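Long-range contacts in BIFUNCTIONAL PROTEIN Proline utilization A (PutA) (Corynebacterium freiburgense, PDB 5UX5), which probably carries out both steps of proline oxidation to glutamate, pairing an FAD-dependent proline dehydrogenase with an NAD-dependent aldehyde dehydrogenase in one chain: residues I916-P921 against L938-A943; V923-A928 against L944-W949; P927-L932 against A993-G998; T951-E956 against D1047-L1052. All blocks are in the same frame, centred on the assembly; numbering follows the deposited sequence.

Contact 1 of 4, residues I916-P921 against L938-A943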
loop_
_atom_site.group_PDB
_atom_site.type_symbol
_atom_site.label_atom_id
_atom_site.label_comp_id
_atom_site.label_asym_id
_atom_site.label_seq_id
_atom_site.Cartn_x
_atom_site.Cartn_y
_atom_site.Cartn_z
ATOM N N ILE A 916 -5.749 -34.983 -23.558
ATOM C CA ILE A 916 -4.764 -35.821 -24.236
ATOM C C ILE A 916 -4.757 -37.205 -23.596
ATOM O O ILE A 916 -5.341 -37.434 -22.539
ATOM C CB ILE A 916 -3.340 -35.222 -24.232
ATOM C CG1 ILE A 916 -2.774 -35.070 -22.824
ATOM C CG2 ILE A 916 -3.276 -33.919 -25.008
ATOM C CD1 ILE A 916 -1.418 -34.328 -22.827
ATOM N N GLU A 917 -4.120 -38.149 -24.284
ATOM C CA GLU A 917 -3.932 -39.484 -23.730
ATOM C C GLU A 917 -2.804 -39.447 -22.714
ATOM O O GLU A 917 -1.726 -38.895 -22.976
ATOM C CB GLU A 917 -3.635 -40.483 -24.828
ATOM C CG GLU A 917 -4.662 -40.456 -25.932
ATOM C CD GLU A 917 -4.707 -41.759 -26.697
ATOM O OE1 GLU A 917 -5.781 -42.067 -27.271
ATOM O OE2 GLU A 917 -3.673 -42.478 -26.704
ATOM N N SER A 918 -3.070 -39.989 -21.534
ATOM C CA SER A 918 -2.071 -39.989 -20.482
ATOM C C SER A 918 -2.413 -41.103 -19.516
ATOM O O SER A 918 -3.545 -41.586 -19.476
ATOM C CB SER A 918 -2.024 -38.644 -19.753
ATOM O OG SER A 918 -3.253 -38.407 -19.079
ATOM N N ASP A 919 -1.443 -41.484 -18.711
ATOM C CA ASP A 919 -1.724 -42.480 -17.703
ATOM C C ASP A 919 -1.985 -41.764 -16.394
ATOM O O ASP A 919 -1.210 -40.897 -15.984
ATOM C CB ASP A 919 -0.599 -43.503 -17.584
ATOM C CG ASP A 919 -0.864 -44.756 -18.430
ATOM O OD1 ASP A 919 -1.764 -45.548 -18.058
ATOM O OD2 ASP A 919 -0.171 -44.947 -19.452
ATOM N N VAL A 920 -3.116 -42.088 -15.785
ATOM C CA VAL A 920 -3.540 -41.515 -14.517
ATOM C C VAL A 920 -2.818 -42.225 -13.379
ATOM O O VAL A 920 -2.680 -43.456 -13.406
ATOM C CB VAL A 920 -5.061 -41.630 -14.364
ATOM C CG1 VAL A 920 -5.494 -41.155 -12.984
ATOM C CG2 VAL A 920 -5.736 -40.829 -15.438
ATOM N N PRO A 921 -2.320 -41.507 -12.380
ATOM C CA PRO A 921 -1.707 -42.182 -11.230
ATOM C C PRO A 921 -2.768 -42.820 -10.343
ATOM O O PRO A 921 -3.971 -42.582 -10.475
ATOM C CB PRO A 921 -0.987 -41.056 -10.497
ATOM C CG PRO A 921 -1.789 -39.837 -10.833
ATOM C CD PRO A 921 -2.315 -40.045 -12.239
ATOM N N LEU A 938 -15.722 -41.184 -17.831
ATOM C CA LEU A 938 -16.148 -40.638 -16.549
ATOM C C LEU A 938 -15.225 -41.057 -15.422
ATOM O O LEU A 938 -15.003 -40.275 -14.496
ATOM C CB LEU A 938 -17.588 -41.036 -16.248
ATOM C CG LEU A 938 -18.570 -40.408 -17.242
ATOM C CD1 LEU A 938 -19.908 -41.082 -17.176
ATOM C CD2 LEU A 938 -18.697 -38.918 -16.938
ATOM N N LYS A 939 -14.665 -42.263 -15.477
ATOM C CA LYS A 939 -13.672 -42.622 -14.470
ATOM C C LYS A 939 -12.431 -41.748 -14.604
ATOM O O LYS A 939 -11.841 -41.328 -13.604
ATOM C CB LYS A 939 -13.318 -44.103 -14.563
ATOM C CG LYS A 939 -14.461 -45.049 -14.142
ATOM C CD LYS A 939 -14.034 -46.512 -14.285
ATOM C CE LYS A 939 -15.118 -47.501 -13.840
ATOM N NZ LYS A 939 -16.436 -47.299 -14.503
ATOM N N ARG A 940 -12.050 -41.424 -15.828
ATOM C CA ARG A 940 -10.871 -40.602 -16.022
ATOM C C ARG A 940 -11.107 -39.188 -15.495
ATOM O O ARG A 940 -10.200 -38.582 -14.917
ATOM C CB ARG A 940 -10.509 -40.598 -17.505
ATOM C CG ARG A 940 -9.333 -39.730 -17.840
ATOM C CD ARG A 940 -9.131 -39.677 -19.326
ATOM N NE ARG A 940 -8.002 -38.828 -19.649
ATOM C CZ ARG A 940 -6.747 -39.214 -19.457
ATOM N NH1 ARG A 940 -6.518 -40.415 -18.937
ATOM N NH2 ARG A 940 -5.725 -38.412 -19.758
ATOM N N ALA A 941 -12.328 -38.658 -15.669
ATOM C CA ALA A 941 -12.673 -37.339 -15.146
ATOM C C ALA A 941 -12.830 -37.359 -13.633
ATOM O O ALA A 941 -12.570 -36.341 -12.976
ATOM C CB ALA A 941 -13.957 -36.818 -15.793
ATOM N N ALA A 942 -13.312 -38.469 -13.063
ATOM C CA ALA A 942 -13.400 -38.552 -11.608
ATOM C C ALA A 942 -12.023 -38.496 -10.966
ATOM O O ALA A 942 -11.845 -37.864 -9.918
ATOM C CB ALA A 942 -14.113 -39.827 -11.174
ATOM N N ALA A 943 -11.047 -39.185 -11.559
ATOM C CA ALA A 943 -9.718 -39.253 -10.963
ATOM C C ALA A 943 -8.987 -37.934 -11.093
ATOM O O ALA A 943 -8.317 -37.493 -10.149
ATOM C CB ALA A 943 -8.894 -40.371 -11.607
#
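An end-on, two-nitrogen arginine grip joins the loop that leaves strand 911-915 to the flank of helix 936-953, at the surface of what is probably the Rossmann-like C-terminal domain. R940 suits the task because its chain is long enough to cross from helix to loop. With CG anti to the backbone N (chi1 178°) and the chain extended from CG to NE, the guanidinium reaches S918 and holds it through both terminal nitrogens. NH1 donates to the backbone O of S918 over 3.2 Å, approaching from above the carbonyl plane. NH2 donates to S918 OG at 2.6 Å, and this acceptor lies close to the guanidinium plane. The hydroxyl is doubly engaged, since S918 OG also hydrogen-bonds to H579 ND1; a small serine lets both partners come close. NH2 of R940 is in addition 3.0 Å from the carbonyl O of I916. V920 packs alongside this grip, crossing the arginine obliquely with its CG2 3.6 Å from R940 NH1. The apolar pairing is with A943, whose short side chain lets the loop lie near the helix and meets the other branch, V920 CG1, with its CB at 3.8 Å.

Contact 2 of 4, residues V923-A928 against L944-W949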
loop_
_atom_site.group_PDB
_atom_site.type_symbol
_atom_site.label_atom_id
_atom_site.label_comp_id
_atom_site.label_asym_id
_atom_site.label_seq_id
_atom_site.Cartn_x
_atom_site.Cartn_y
_atom_site.Cartn_z
ATOM N N VAL A 923 -4.792 -42.802 -7.319
ATOM C CA VAL A 923 -5.298 -41.973 -6.220
ATOM C C VAL A 923 -6.651 -42.523 -5.806
ATOM O O VAL A 923 -7.425 -42.983 -6.648
ATOM C CB VAL A 923 -5.441 -40.466 -6.571
ATOM C CG1 VAL A 923 -4.080 -39.799 -6.804
ATOM C CG2 VAL A 923 -6.383 -40.249 -7.736
ATOM N N SER A 924 -6.923 -42.493 -4.506
ATOM C CA SER A 924 -8.188 -42.988 -3.984
ATOM C C SER A 924 -9.331 -42.032 -4.292
ATOM O O SER A 924 -9.164 -40.809 -4.300
ATOM C CB SER A 924 -8.111 -43.177 -2.470
ATOM O OG SER A 924 -8.032 -41.923 -1.815
ATOM N N LEU A 925 -10.517 -42.612 -4.501
ATOM C CA LEU A 925 -11.737 -41.866 -4.737
ATOM C C LEU A 925 -12.762 -42.185 -3.661
ATOM O O LEU A 925 -12.897 -43.349 -3.266
ATOM C CB LEU A 925 -12.338 -42.198 -6.097
ATOM C CG LEU A 925 -12.030 -41.270 -7.253
ATOM C CD1 LEU A 925 -12.939 -41.653 -8.398
ATOM C CD2 LEU A 925 -12.250 -39.833 -6.818
ATOM N N PRO A 926 -13.489 -41.188 -3.161
ATOM C CA PRO A 926 -14.653 -41.487 -2.334
ATOM C C PRO A 926 -15.728 -42.159 -3.168
ATOM O O PRO A 926 -15.855 -41.890 -4.376
ATOM C CB PRO A 926 -15.103 -40.102 -1.837
ATOM C CG PRO A 926 -13.948 -39.199 -2.064
ATOM C CD PRO A 926 -13.228 -39.746 -3.259
ATOM N N PRO A 927 -16.513 -43.061 -2.576
ATOM C CA PRO A 927 -17.364 -43.936 -3.405
ATOM C C PRO A 927 -18.517 -43.222 -4.098
ATOM O O PRO A 927 -18.975 -43.712 -5.143
ATOM C CB PRO A 927 -17.872 -44.973 -2.398
ATOM C CG PRO A 927 -16.925 -44.868 -1.222
ATOM C CD PRO A 927 -16.564 -43.430 -1.155
ATOM N N ALA A 928 -18.993 -42.083 -3.566
ATOM C CA ALA A 928 -20.059 -41.340 -4.237
ATOM C C ALA A 928 -19.657 -40.944 -5.640
ATOM O O ALA A 928 -20.480 -40.979 -6.563
ATOM C CB ALA A 928 -20.425 -40.089 -3.451
ATOM N N LEU A 944 -9.086 -37.313 -12.270
ATOM C CA LEU A 944 -8.386 -36.062 -12.513
ATOM C C LEU A 944 -8.963 -34.922 -11.677
ATOM O O LEU A 944 -8.223 -34.005 -11.294
ATOM C CB LEU A 944 -8.426 -35.741 -14.013
ATOM C CG LEU A 944 -7.651 -36.765 -14.862
ATOM C CD1 LEU A 944 -7.708 -36.463 -16.335
ATOM C CD2 LEU A 944 -6.229 -36.856 -14.428
ATOM N N ASP A 945 -10.272 -34.962 -11.384
ATOM C CA ASP A 945 -10.854 -34.017 -10.437
ATOM C C ASP A 945 -10.213 -34.170 -9.066
ATOM O O ASP A 945 -9.840 -33.184 -8.423
ATOM C CB ASP A 945 -12.369 -34.208 -10.352
ATOM C CG ASP A 945 -13.109 -33.677 -11.592
ATOM O OD1 ASP A 945 -12.488 -32.974 -12.417
ATOM O OD2 ASP A 945 -14.326 -33.954 -11.742
ATOM N N GLU A 946 -10.065 -35.405 -8.602
ATOM C CA GLU A 946 -9.421 -35.631 -7.312
ATOM C C GLU A 946 -8.018 -35.036 -7.286
ATOM O O GLU A 946 -7.657 -34.330 -6.342
ATOM C CB GLU A 946 -9.379 -37.124 -7.009
ATOM C CG GLU A 946 -8.780 -37.470 -5.666
ATOM C CD GLU A 946 -9.589 -36.977 -4.488
ATOM O OE1 GLU A 946 -8.988 -36.828 -3.404
ATOM O OE2 GLU A 946 -10.811 -36.753 -4.632
ATOM N N ILE A 947 -7.212 -35.308 -8.318
ATOM C CA ILE A 947 -5.826 -34.828 -8.335
ATOM C C ILE A 947 -5.784 -33.311 -8.408
ATOM O O ILE A 947 -4.980 -32.662 -7.721
ATOM C CB ILE A 947 -5.036 -35.452 -9.497
ATOM C CG1 ILE A 947 -4.928 -36.939 -9.347
ATOM C CG2 ILE A 947 -3.678 -34.821 -9.629
ATOM C CD1 ILE A 947 -4.397 -37.513 -10.608
ATOM N N ALA A 948 -6.609 -32.725 -9.266
ATOM C CA ALA A 948 -6.667 -31.267 -9.334
ATOM C C ALA A 948 -7.114 -30.686 -8.000
ATOM O O ALA A 948 -6.565 -29.685 -7.539
ATOM C CB ALA A 948 -7.602 -30.825 -10.464
ATOM N N TRP A 949 -8.057 -31.340 -7.330
ATOM C CA TRP A 949 -8.504 -30.823 -6.047
ATOM C C TRP A 949 -7.381 -30.883 -5.018
ATOM O O TRP A 949 -7.184 -29.926 -4.264
ATOM C CB TRP A 949 -9.743 -31.592 -5.578
ATOM C CG TRP A 949 -10.584 -30.827 -4.598
ATOM C CD1 TRP A 949 -10.581 -30.950 -3.244
ATOM C CD2 TRP A 949 -11.511 -29.781 -4.903
ATOM N NE1 TRP A 949 -11.454 -30.073 -2.689
ATOM C CE2 TRP A 949 -12.045 -29.335 -3.683
ATOM C CE3 TRP A 949 -11.947 -29.180 -6.094
ATOM C CZ2 TRP A 949 -13.000 -28.317 -3.608
ATOM C CZ3 TRP A 949 -12.905 -28.166 -6.019
ATOM C CH2 TRP A 949 -13.416 -27.750 -4.784
#
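Residues V923-P926 run extended along the flank of helix 936-953, with CA atoms 7.1 Å apart between L925 and E946, before P926 takes the N-cap position and the next helix starts at P927. Two helix residues receive the loop. E946 stands in the middle: CG is anti to the backbone N (chi1 -178°), and a bend at chi2 (65°) turns the carboxylate along the loop. Its methylene CG lies 3.6 Å from the carbonyl O of S924. L925 and E946 slide past each other in opposite directions, so that L925 CD2 rests 4.0 Å from E946 CB, apolar group against the aliphatic root of a charged chain. P926 comes tip to tip with the carboxylate, its CD 4.1 Å from E946 OE2. The charge itself is met by other residues of the chain: OE2 forms a salt bridge with R996 and OE1 one with R950, which would help to hold the carboxylate in its rotation. Glutamate fits here because its methylenes serve the loop while its tip serves the arginines. Nearer the start of the loop, V923 crosses I947 at about a right angle. I947 CG1 faces the fork of the valine, 3.9 Å from V923 CG1 and 4.0 Å from V923 CG2, so both branches contact the one methylene. The whole is an extended connection folded back onto helix 936-953, the second helix after it in sequence, a surface join within the probable Rossmann-like alpha/beta C-terminal domain.

Contact 3 of 4, residues P927-L932 against A993-G998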
loop_
_atom_site.group_PDB
_atom_site.type_symbol
_atom_site.label_atom_id
_atom_site.label_comp_id
_atom_site.label_asym_id
_atom_site.label_seq_id
_atom_site.Cartn_x
_atom_site.Cartn_y
_atom_site.Cartn_z
ATOM N N PRO A 927 -16.513 -43.061 -2.576
ATOM C CA PRO A 927 -17.364 -43.936 -3.405
ATOM C C PRO A 927 -18.517 -43.222 -4.098
ATOM O O PRO A 927 -18.975 -43.712 -5.143
ATOM C CB PRO A 927 -17.872 -44.973 -2.398
ATOM C CG PRO A 927 -16.925 -44.868 -1.222
ATOM C CD PRO A 927 -16.564 -43.430 -1.155
ATOM N N ALA A 928 -18.993 -42.083 -3.566
ATOM C CA ALA A 928 -20.059 -41.340 -4.237
ATOM C C ALA A 928 -19.657 -40.944 -5.640
ATOM O O ALA A 928 -20.480 -40.979 -6.563
ATOM C CB ALA A 928 -20.425 -40.089 -3.451
ATOM N N TYR A 929 -18.382 -40.664 -5.841
ATOM C CA TYR A 929 -17.931 -40.296 -7.170
ATOM C C TYR A 929 -17.907 -41.514 -8.070
ATOM O O TYR A 929 -18.316 -41.441 -9.235
ATOM C CB TYR A 929 -16.545 -39.651 -7.100
ATOM C CG TYR A 929 -16.444 -38.349 -6.327
ATOM C CD1 TYR A 929 -16.697 -37.129 -6.937
ATOM C CD2 TYR A 929 -16.128 -38.342 -4.976
ATOM C CE1 TYR A 929 -16.599 -35.917 -6.227
ATOM C CE2 TYR A 929 -16.029 -37.154 -4.262
ATOM C CZ TYR A 929 -16.267 -35.938 -4.888
ATOM O OH TYR A 929 -16.177 -34.749 -4.170
ATOM N N ARG A 930 -17.437 -42.650 -7.552
ATOM C CA ARG A 930 -17.321 -43.817 -8.420
ATOM C C ARG A 930 -18.690 -44.326 -8.843
ATOM O O ARG A 930 -18.837 -44.819 -9.973
ATOM C CB ARG A 930 -16.469 -44.901 -7.745
ATOM C CG ARG A 930 -14.967 -44.514 -7.755
ATOM C CD ARG A 930 -14.010 -45.668 -7.587
ATOM N NE ARG A 930 -14.443 -46.528 -6.494
ATOM C CZ ARG A 930 -13.991 -46.451 -5.251
ATOM N NH1 ARG A 930 -13.057 -45.561 -4.915
ATOM N NH2 ARG A 930 -14.463 -47.289 -4.348
ATOM N N GLU A 931 -19.715 -44.107 -8.001
ATOM C CA GLU A 931 -21.093 -44.432 -8.379
ATOM C C GLU A 931 -21.520 -43.706 -9.649
ATOM O O GLU A 931 -22.297 -44.249 -10.443
ATOM C CB GLU A 931 -22.047 -44.096 -7.232
ATOM N N LEU A 932 -21.027 -42.475 -9.855
ATOM C CA LEU A 932 -21.347 -41.705 -11.055
ATOM C C LEU A 932 -20.476 -42.081 -12.229
ATOM O O LEU A 932 -20.904 -41.941 -13.376
ATOM C CB LEU A 932 -21.163 -40.207 -10.807
ATOM C CG LEU A 932 -22.251 -39.395 -10.121
ATOM C CD1 LEU A 932 -21.735 -38.018 -9.960
ATOM C CD2 LEU A 932 -23.512 -39.383 -10.960
ATOM N N ALA A 993 -18.323 -33.083 -11.169
ATOM C CA ALA A 993 -17.785 -31.788 -10.756
ATOM C C ALA A 993 -18.680 -31.119 -9.721
ATOM O O ALA A 993 -18.186 -30.551 -8.742
ATOM C CB ALA A 993 -17.616 -30.876 -11.963
ATOM N N ALA A 994 -19.998 -31.158 -9.924
ATOM C CA ALA A 994 -20.893 -30.441 -9.019
ATOM C C ALA A 994 -20.973 -31.103 -7.656
ATOM O O ALA A 994 -21.215 -30.422 -6.650
ATOM C CB ALA A 994 -22.288 -30.310 -9.628
ATOM N N LEU A 995 -20.836 -32.430 -7.613
ATOM C CA LEU A 995 -20.846 -33.132 -6.334
ATOM C C LEU A 995 -19.676 -32.701 -5.468
ATOM O O LEU A 995 -19.782 -32.699 -4.241
ATOM C CB LEU A 995 -20.818 -34.639 -6.577
ATOM C CG LEU A 995 -20.862 -35.597 -5.390
ATOM C CD1 LEU A 995 -22.083 -35.355 -4.570
ATOM C CD2 LEU A 995 -20.871 -37.047 -5.906
ATOM N N ARG A 996 -18.572 -32.298 -6.095
ATOM C CA ARG A 996 -17.346 -31.958 -5.395
ATOM C C ARG A 996 -17.303 -30.496 -4.974
ATOM O O ARG A 996 -16.713 -30.176 -3.931
ATOM C CB ARG A 996 -16.141 -32.296 -6.287
ATOM C CG ARG A 996 -14.792 -31.865 -5.750
ATOM C CD ARG A 996 -13.639 -32.299 -6.629
ATOM N NE ARG A 996 -13.600 -33.741 -6.870
ATOM C CZ ARG A 996 -12.961 -34.618 -6.091
ATOM N NH1 ARG A 996 -12.319 -34.199 -5.013
ATOM N NH2 ARG A 996 -12.968 -35.917 -6.381
ATOM N N THR A 997 -17.886 -29.598 -5.767
ATOM C CA THR A 997 -17.874 -28.187 -5.423
ATOM C C THR A 997 -19.137 -27.741 -4.708
ATOM O O THR A 997 -19.127 -26.670 -4.077
ATOM C CB THR A 997 -17.651 -27.325 -6.669
ATOM O OG1 THR A 997 -18.720 -27.536 -7.594
ATOM C CG2 THR A 997 -16.356 -27.687 -7.313
ATOM N N GLY A 998 -20.200 -28.543 -4.761
ATOM C CA GLY A 998 -21.488 -28.148 -4.228
ATOM C C GLY A 998 -22.362 -27.326 -5.157
ATOM O O GLY A 998 -23.434 -26.883 -4.734
#
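A tyrosine ring slotted between a leucine and an arginine gives this pair of helices its shape. The short helix 927-932 runs nearly antiparallel to 993-997, at 164°, with the axes 10.6 Å apart, and Y929 spans that distance. Its CG is anti to the carbonyl carbon (chi1 -63°), which sends the flat ring across to the other helix, into the slot between the neighbouring side chains of L995 and R996. On one face, near the rim, sits L995 CD2. On the opposite face lies the guanidinium of R996, brought there by a bend at chi3; its CZ is 4.3 Å from the centroid of the Y929 ring, an off-centre cation-pi stack with the planes 20° apart. The phenol OH lies over the centre of one face of the R996 guanidinium and ends against R996 CB. The bump on the other side is L995. Its methyl CD2 sits in a shallow hollow formed by A928, Y929 and L932, 3.9 Å from A928 CB and 4.3 Å from L932 CD1. Alanine leaves room for that methyl, and the two larger residues flank it. Arginine suits the covering position because its flat cation can lie on the ring while still meeting a carboxylate: R996 NH2 also forms a salt bridge with E946. Y929 and L932 extend the packing to L992, one turn back along helix 984-997, whereas R996 leans on D945 and W949, so that helix 984-997 touches both helix 927-932 and helix 936-953.

Contact 4 of 4, residues T951-E956 against D1047-L1052; sequences TEFGVE and DGRREL
In the C-terminal alpha/beta domain, probably Rossmann-like, the end of helix 936-953 meets the short helix 1048-1051. D1047 caps the latter, its OD1 accepting from R1049 N at 3.3 Å. R1049 leaves this N-capped turn with CG anti to the backbone N, and a bend at chi2 (53°) then carries the chain from CB and CG toward the partner helix. CD comes 4.1 Å from F953 CZ, and NE is next, 4.2 Å from E952 CB. The guanidinium carbon CZ follows, with E952 CG over its face. Of the terminal nitrogens, NH1 lies 3.8 Å from F953 CZ. NH2 makes only a long salt bridge, 3.7 Å to E952 OE2; that oxygen is well out of the guanidinium plane, so charge alone acts, while Y971 OH supplies the hydrogen bond to OE2. An arginine can serve here as both aliphatic spacer and cation. F953 is held by Y971, edge-to-face, and by L1052, whose CB stands 3.7 Å from F953 CE2. G1048, lacking a side chain, stays clear of L1052 CD1. The rim of the phenyl ring points at backbone carbonyls, CE2 3.4 Å from G1048 O and CZ 3.5 Å from R1049 O.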
loop_
_atom_site.group_PDB
_atom_site.type_symbol
_atom_site.label_atom_id
_atom_site.label_comp_id
_atom_site.label_asym_id
_atom_site.label_seq_id
_atom_site.Cartn_x
_atom_site.Cartn_y
_atom_site.Cartn_z
ATOM N N THR A 951 -4.141 -30.816 -5.692
ATOM C CA THR A 951 -2.994 -30.019 -6.107
ATOM C C THR A 951 -3.242 -28.530 -5.925
ATOM O O THR A 951 -2.389 -27.812 -5.390
ATOM C CB THR A 951 -2.680 -30.302 -7.572
ATOM O OG1 THR A 951 -2.096 -31.610 -7.686
ATOM C CG2 THR A 951 -1.693 -29.252 -8.096
ATOM N N GLU A 952 -4.423 -28.069 -6.340
ATOM C CA GLU A 952 -4.733 -26.659 -6.501
ATOM C C GLU A 952 -6.027 -26.260 -5.778
ATOM O O GLU A 952 -5.992 -25.506 -4.792
ATOM C CB GLU A 952 -4.824 -26.349 -8.004
ATOM C CG GLU A 952 -5.040 -24.866 -8.357
ATOM C CD GLU A 952 -3.756 -24.078 -8.278
ATOM O OE1 GLU A 952 -2.755 -24.643 -7.774
ATOM O OE2 GLU A 952 -3.736 -22.899 -8.689
ATOM N N PHE A 953 -7.171 -26.805 -6.220
ATOM C CA PHE A 953 -8.455 -26.166 -5.927
ATOM C C PHE A 953 -8.848 -26.245 -4.455
ATOM O O PHE A 953 -9.568 -25.373 -3.971
ATOM C CB PHE A 953 -9.541 -26.768 -6.817
ATOM C CG PHE A 953 -9.271 -26.596 -8.285
ATOM C CD1 PHE A 953 -8.947 -25.342 -8.791
ATOM C CD2 PHE A 953 -9.335 -27.675 -9.155
ATOM C CE1 PHE A 953 -8.686 -25.169 -10.129
ATOM C CE2 PHE A 953 -9.085 -27.522 -10.495
ATOM C CZ PHE A 953 -8.757 -26.270 -10.991
ATOM N N GLY A 954 -8.440 -27.280 -3.747
ATOM C CA GLY A 954 -8.750 -27.448 -2.353
ATOM C C GLY A 954 -7.778 -26.791 -1.415
ATOM O O GLY A 954 -7.880 -26.986 -0.202
ATOM N N VAL A 955 -6.803 -26.058 -1.930
ATOM C CA VAL A 955 -5.762 -25.449 -1.109
ATOM C C VAL A 955 -5.934 -23.934 -1.068
ATOM O O VAL A 955 -6.213 -23.295 -2.091
ATOM C CB VAL A 955 -4.353 -25.794 -1.619
ATOM C CG1 VAL A 955 -3.339 -25.274 -0.641
ATOM C CG2 VAL A 955 -4.203 -27.305 -1.830
ATOM N N GLU A 956 -5.741 -23.364 0.121
ATOM C CA GLU A 956 -5.524 -21.933 0.274
ATOM C C GLU A 956 -4.024 -21.687 0.158
ATOM O O GLU A 956 -3.248 -22.193 0.966
ATOM C CB GLU A 956 -6.049 -21.435 1.616
ATOM C CG GLU A 956 -7.481 -21.795 1.876
ATOM C CD GLU A 956 -8.204 -20.781 2.730
ATOM O OE1 GLU A 956 -9.464 -20.796 2.732
ATOM O OE2 GLU A 956 -7.524 -19.938 3.365
ATOM N N ASP A 1047 -10.064 -33.595 -17.960
ATOM C CA ASP A 1047 -9.083 -33.008 -17.053
ATOM C C ASP A 1047 -9.750 -31.959 -16.183
ATOM O O ASP A 1047 -9.954 -30.821 -16.618
ATOM C CB ASP A 1047 -7.922 -32.378 -17.820
ATOM C CG ASP A 1047 -6.657 -32.206 -16.928
ATOM O OD1 ASP A 1047 -6.742 -32.458 -15.707
ATOM O OD2 ASP A 1047 -5.590 -31.803 -17.439
ATOM N N GLY A 1048 -9.999 -32.304 -14.917
ATOM C CA GLY A 1048 -10.577 -31.346 -13.996
ATOM C C GLY A 1048 -9.697 -30.142 -13.724
ATOM O O GLY A 1048 -10.218 -29.069 -13.363
ATOM N N ARG A 1049 -8.375 -30.279 -13.912
ATOM C CA ARG A 1049 -7.503 -29.119 -13.781
ATOM C C ARG A 1049 -7.977 -27.990 -14.674
ATOM O O ARG A 1049 -7.779 -26.822 -14.339
ATOM C CB ARG A 1049 -6.056 -29.481 -14.119
ATOM C CG ARG A 1049 -5.067 -28.358 -13.870
ATOM C CD ARG A 1049 -5.201 -27.823 -12.436
ATOM N NE ARG A 1049 -4.308 -26.696 -12.138
ATOM C CZ ARG A 1049 -4.601 -25.412 -12.389
ATOM N NH1 ARG A 1049 -5.753 -25.077 -12.949
ATOM N NH2 ARG A 1049 -3.741 -24.447 -12.085
ATOM N N ARG A 1050 -8.631 -28.313 -15.792
ATOM C CA ARG A 1050 -9.264 -27.312 -16.636
ATOM C C ARG A 1050 -10.765 -27.197 -16.398
ATOM O O ARG A 1050 -11.257 -26.092 -16.149
ATOM C CB ARG A 1050 -9.024 -27.616 -18.111
ATOM C CG ARG A 1050 -7.585 -27.667 -18.556
ATOM C CD ARG A 1050 -6.818 -26.443 -18.195
ATOM N NE ARG A 1050 -7.596 -25.245 -18.450
ATOM C CZ ARG A 1050 -7.266 -24.042 -17.986
ATOM N NH1 ARG A 1050 -6.152 -23.893 -17.259
ATOM N NH2 ARG A 1050 -8.049 -22.998 -18.235
ATOM N N GLU A 1051 -11.494 -28.317 -16.399
ATOM C CA GLU A 1051 -12.955 -28.247 -16.374
ATOM C C GLU A 1051 -13.471 -27.691 -15.061
ATOM O O GLU A 1051 -14.476 -26.978 -15.050
ATOM C CB GLU A 1051 -13.558 -29.624 -16.619
ATOM C CG GLU A 1051 -15.072 -29.660 -16.806
ATOM C CD GLU A 1051 -15.563 -28.835 -18.004
ATOM O OE1 GLU A 1051 -16.499 -28.027 -17.807
ATOM O OE2 GLU A 1051 -15.064 -29.033 -19.145
ATOM N N LEU A 1052 -12.806 -27.994 -13.940
ATOM C CA LEU A 1052 -13.317 -27.534 -12.648
ATOM C C LEU A 1052 -13.269 -26.008 -12.499
ATOM O O LEU A 1052 -13.941 -25.465 -11.607
ATOM C CB LEU A 1052 -12.571 -28.222 -11.487
ATOM C CG LEU A 1052 -12.894 -29.722 -11.272
ATOM C CD1 LEU A 1052 -11.992 -30.411 -10.274
ATOM C CD2 LEU A 1052 -14.319 -29.936 -10.836
#

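In the fold
Leaving strand 911-915, the chain passes through the first segments of contacts 1, 2 and 3 in turn, so one connection supplies three starting points. Helix 936-953 then closes contact 1 and, a turn further on, contact 2; their segments alternate, so the two loops cross. Contact 3 closes only after strand 965-980, at helix 984-997; the second segment of contact 2 lies within the loop it closes, the two share P927 and A928, and it crosses contact 1. Contact 4 opens at the end of helix 936-953 and closes last, at the short helix 1048-1051, crossing contact 3 and following contacts 1 and 2 in series. A993 packs on L1052 between contacts 3 and 4.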